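Local coordinates for protein peroxisomal acyl-coenzyme A oxidase 1 (Arabidopsis thaliana, PDB 1W07) that uses FAD to desaturate long- and medium-chain acyl-CoAs to 2-trans-enoyl-CoAs in peroxisomal beta-oxidation, passing the electrons to oxygen to give hydrogen peroxide, at residues 392-395 and 396-399. The protein carries 1 engineered substitution. Numbering follows the deposited sequence.
Sequences IEEC and RKLC. With FAD (flavin-adenine dinucleotide), chain C.
Two cationic side chains converge on E393 OE1: R396 NH2 lies 2.7 Å from it on the syn side, and K397 NZ lies 2.9 Å away on the anti side. The three residues form an i to i+3 and i+4 salt-bridge network in the last turns of helix 370-398, within the C-alpha1 domain. R396 grips the carboxylate side-on, since its NE also donates to E393 OE2 at 2.9 Å, nearly straight at 161°. Carboxylate and guanidinium lie almost coplanar, 29° apart, as a two-point pairing favours. E393 can reach both cations because CG stands anti to the backbone N (chi1 165°) and the chain then folds at chi2. A glutamine here removes the negative charge and puts an NH2 in place of one acceptor oxygen, so R396 and K397 would probably lose their shared countercharge and one of the bonds that hold them. V418 of the second subunit packs on both E393 and R396, which places the network at the dimer interface. A lysine suits position 397, its long chain carrying NZ to E393 and also to a water 2.6 Å away, which donates to E394 OE2; E394 OE1 meanwhile forms a salt bridge with the FAD-binding R333. The apolar L398 is buried against L334 and belongs to the FAD pocket, and its carbonyl O, bonded to Q330 NE2, comes within 3.3 Å of FAD C4B.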
loop_
_atom_site.group_PDB
_atom_site.type_symbol
_atom_site.label_atom_id
_atom_site.label_comp_id
_atom_site.label_asym_id
_atom_site.label_seq_id
_atom_site.Cartn_x
_atom_site.Cartn_y
_atom_site.Cartn_z
ATOM N N ILE B 392 -5.468 2.447 -5.070
ATOM C CA ILE B 392 -5.002 3.792 -4.768
ATOM C C ILE B 392 -3.486 3.803 -4.657
ATOM O O ILE B 392 -2.846 4.712 -5.182
ATOM C CB ILE B 392 -5.587 4.321 -3.440
ATOM C CG1 ILE B 392 -7.095 4.512 -3.579
ATOM C CG2 ILE B 392 -4.884 5.652 -3.041
ATOM C CD1 ILE B 392 -7.777 4.809 -2.263
ATOM N N GLU B 393 -2.910 2.813 -3.970
ATOM C CA GLU B 393 -1.464 2.749 -3.833
ATOM C C GLU B 393 -0.817 2.468 -5.187
ATOM O O GLU B 393 0.277 2.962 -5.481
ATOM C CB GLU B 393 -1.049 1.683 -2.794
ATOM C CG GLU B 393 0.446 1.295 -2.861
ATOM C CD GLU B 393 1.411 2.480 -2.729
ATOM O OE1 GLU B 393 2.615 2.317 -3.046
ATOM O OE2 GLU B 393 0.988 3.571 -2.291
ATOM N N GLU B 394 -1.487 1.677 -6.015
ATOM C CA GLU B 394 -0.956 1.359 -7.339
ATOM C C GLU B 394 -0.962 2.619 -8.211
ATOM O O GLU B 394 -0.078 2.809 -9.061
ATOM C CB GLU B 394 -1.796 0.272 -7.991
ATOM C CG GLU B 394 -1.365 -0.103 -9.405
ATOM C CD GLU B 394 0.023 -0.767 -9.500
ATOM O OE1 GLU B 394 0.454 -1.013 -10.640
ATOM O OE2 GLU B 394 0.676 -1.043 -8.471
ATOM N N CYS B 395 -1.941 3.494 -8.004
ATOM C CA CYS B 395 -1.987 4.720 -8.789
ATOM C C CYS B 395 -0.817 5.589 -8.382
ATOM O O CYS B 395 -0.292 6.345 -9.199
ATOM C CB CYS B 395 -3.305 5.465 -8.571
ATOM S SG CYS B 395 -4.721 4.741 -9.431
ATOM N N ARG B 396 -0.398 5.483 -7.120
ATOM C CA ARG B 396 0.725 6.286 -6.675
ATOM C C ARG B 396 1.992 5.803 -7.391
ATOM O O ARG B 396 2.772 6.617 -7.891
ATOM C CB ARG B 396 0.879 6.208 -5.151
ATOM C CG ARG B 396 1.881 7.217 -4.580
ATOM C CD ARG B 396 2.189 6.904 -3.133
ATOM N NE ARG B 396 2.849 5.605 -3.042
ATOM C CZ ARG B 396 4.081 5.364 -3.480
ATOM N NH1 ARG B 396 4.817 6.339 -4.009
ATOM N NH2 ARG B 396 4.564 4.137 -3.423
ATOM N N LYS B 397 2.183 4.484 -7.475
ATOM C CA LYS B 397 3.353 3.929 -8.144
ATOM C C LYS B 397 3.332 4.272 -9.634
ATOM O O LYS B 397 4.382 4.414 -10.271
ATOM C CB LYS B 397 3.405 2.404 -7.977
ATOM C CG LYS B 397 3.653 1.934 -6.539
ATOM C CD LYS B 397 4.197 0.503 -6.538
ATOM C CE LYS B 397 4.544 0.038 -5.124
ATOM N NZ LYS B 397 3.333 -0.168 -4.280
ATOM N N LEU B 398 2.135 4.388 -10.196
ATOM C CA LEU B 398 1.994 4.721 -11.607
ATOM C C LEU B 398 2.515 6.129 -11.901
ATOM O O LEU B 398 2.795 6.467 -13.055
ATOM C CB LEU B 398 0.525 4.598 -12.030
ATOM C CG LEU B 398 0.050 3.147 -12.197
ATOM C CD1 LEU B 398 -1.463 3.098 -12.315
ATOM C CD2 LEU B 398 0.706 2.547 -13.429
ATOM N N CYS B 399 2.646 6.949 -10.856
ATOM C CA CYS B 399 3.136 8.317 -11.020
ATOM C C CYS B 399 4.651 8.400 -10.756
ATOM O O CYS B 399 5.209 9.485 -10.610
ATOM C CB CYS B 399 2.381 9.277 -10.087
ATOM S SG CYS B 399 0.734 9.656 -10.566
HETATM P PA FAD C . 9.108 7.295 -14.782
HETATM O O1A FAD C . 10.256 6.573 -15.376
HETATM O O2A FAD C . 8.733 8.615 -15.337
HETATM O O5B FAD C . 7.832 6.315 -14.796
HETATM C C5B FAD C . 6.519 6.789 -14.481
HETATM C C4B FAD C . 5.477 5.751 -14.911
HETATM O O4B FAD C . 5.731 5.462 -16.302
HETATM C C3B FAD C . 5.677 4.433 -14.155
HETATM O O3B FAD C . 4.446 3.706 -14.123
HETATM C C2B FAD C . 6.703 3.720 -15.033
HETATM O O2B FAD C . 6.574 2.305 -14.870
HETATM C C1B FAD C . 6.151 4.092 -16.412
HETATM N N9A FAD C . 7.188 3.960 -17.457
HETATM C C8A FAD C . 8.203 4.802 -17.661
HETATM N N7A FAD C . 8.927 4.391 -18.698
HETATM C C5A FAD C . 8.362 3.282 -19.168
HETATM C C6A FAD C . 8.671 2.431 -20.222
HETATM N N6A FAD C . 9.703 2.685 -21.018
HETATM N N1A FAD C . 7.844 1.325 -20.453
HETATM C C2A FAD C . 6.734 1.105 -19.627
HETATM N N3A FAD C . 6.476 1.936 -18.630
HETATM C C4A FAD C . 7.253 3.003 -18.384
HETATM N N1 FAD C . 17.709 10.750 -8.013
HETATM C C2 FAD C . 19.023 11.227 -7.937
HETATM O O2 FAD C . 19.593 11.625 -8.949
HETATM N N3 FAD C . 19.654 11.287 -6.687
HETATM C C4 FAD C . 18.971 10.889 -5.529
HETATM O O4 FAD C . 19.531 10.952 -4.437
HETATM C C4X FAD C . 17.666 10.420 -5.616
HETATM N N5 FAD C . 16.953 10.079 -4.457
HETATM C C5X FAD C . 15.626 9.637 -4.531
HETATM C C6 FAD C . 14.890 9.434 -3.368
HETATM C C7 FAD C . 13.527 9.146 -3.446
HETATM C C7M FAD C . 12.729 8.975 -2.152
HETATM C C8 FAD C . 12.905 9.051 -4.692
HETATM C C8M FAD C . 11.400 8.783 -4.815
HETATM C C9 FAD C . 13.651 9.237 -5.851
HETATM C C9A FAD C . 15.012 9.532 -5.780
HETATM N N10 FAD C . 15.741 9.819 -6.942
HETATM C C10 FAD C . 17.038 10.343 -6.854
HETATM C "C1'" FAD C . 15.122 9.660 -8.280
HETATM C "C2'" FAD C . 15.067 8.165 -8.616
HETATM O "O2'" FAD C . 16.371 7.594 -8.465
HETATM C "C3'" FAD C . 14.550 7.844 -10.021
HETATM O "O3'" FAD C . 15.347 8.517 -11.000
HETATM C "C4'" FAD C . 13.083 8.238 -10.211
HETATM O "O4'" FAD C . 12.304 7.909 -9.059
HETATM C "C5'" FAD C . 12.509 7.517 -11.431
HETATM O "O5'" FAD C . 11.093 7.686 -11.462
HETATM P P FAD C . 10.385 8.550 -12.617
HETATM O O1P FAD C . 9.634 9.640 -11.956
HETATM O O2P FAD C . 11.390 8.900 -13.645
HETATM O O3P FAD C . 9.345 7.470 -13.201
HETATM O O HOH W 1 1.493 -1.305 -5.795
#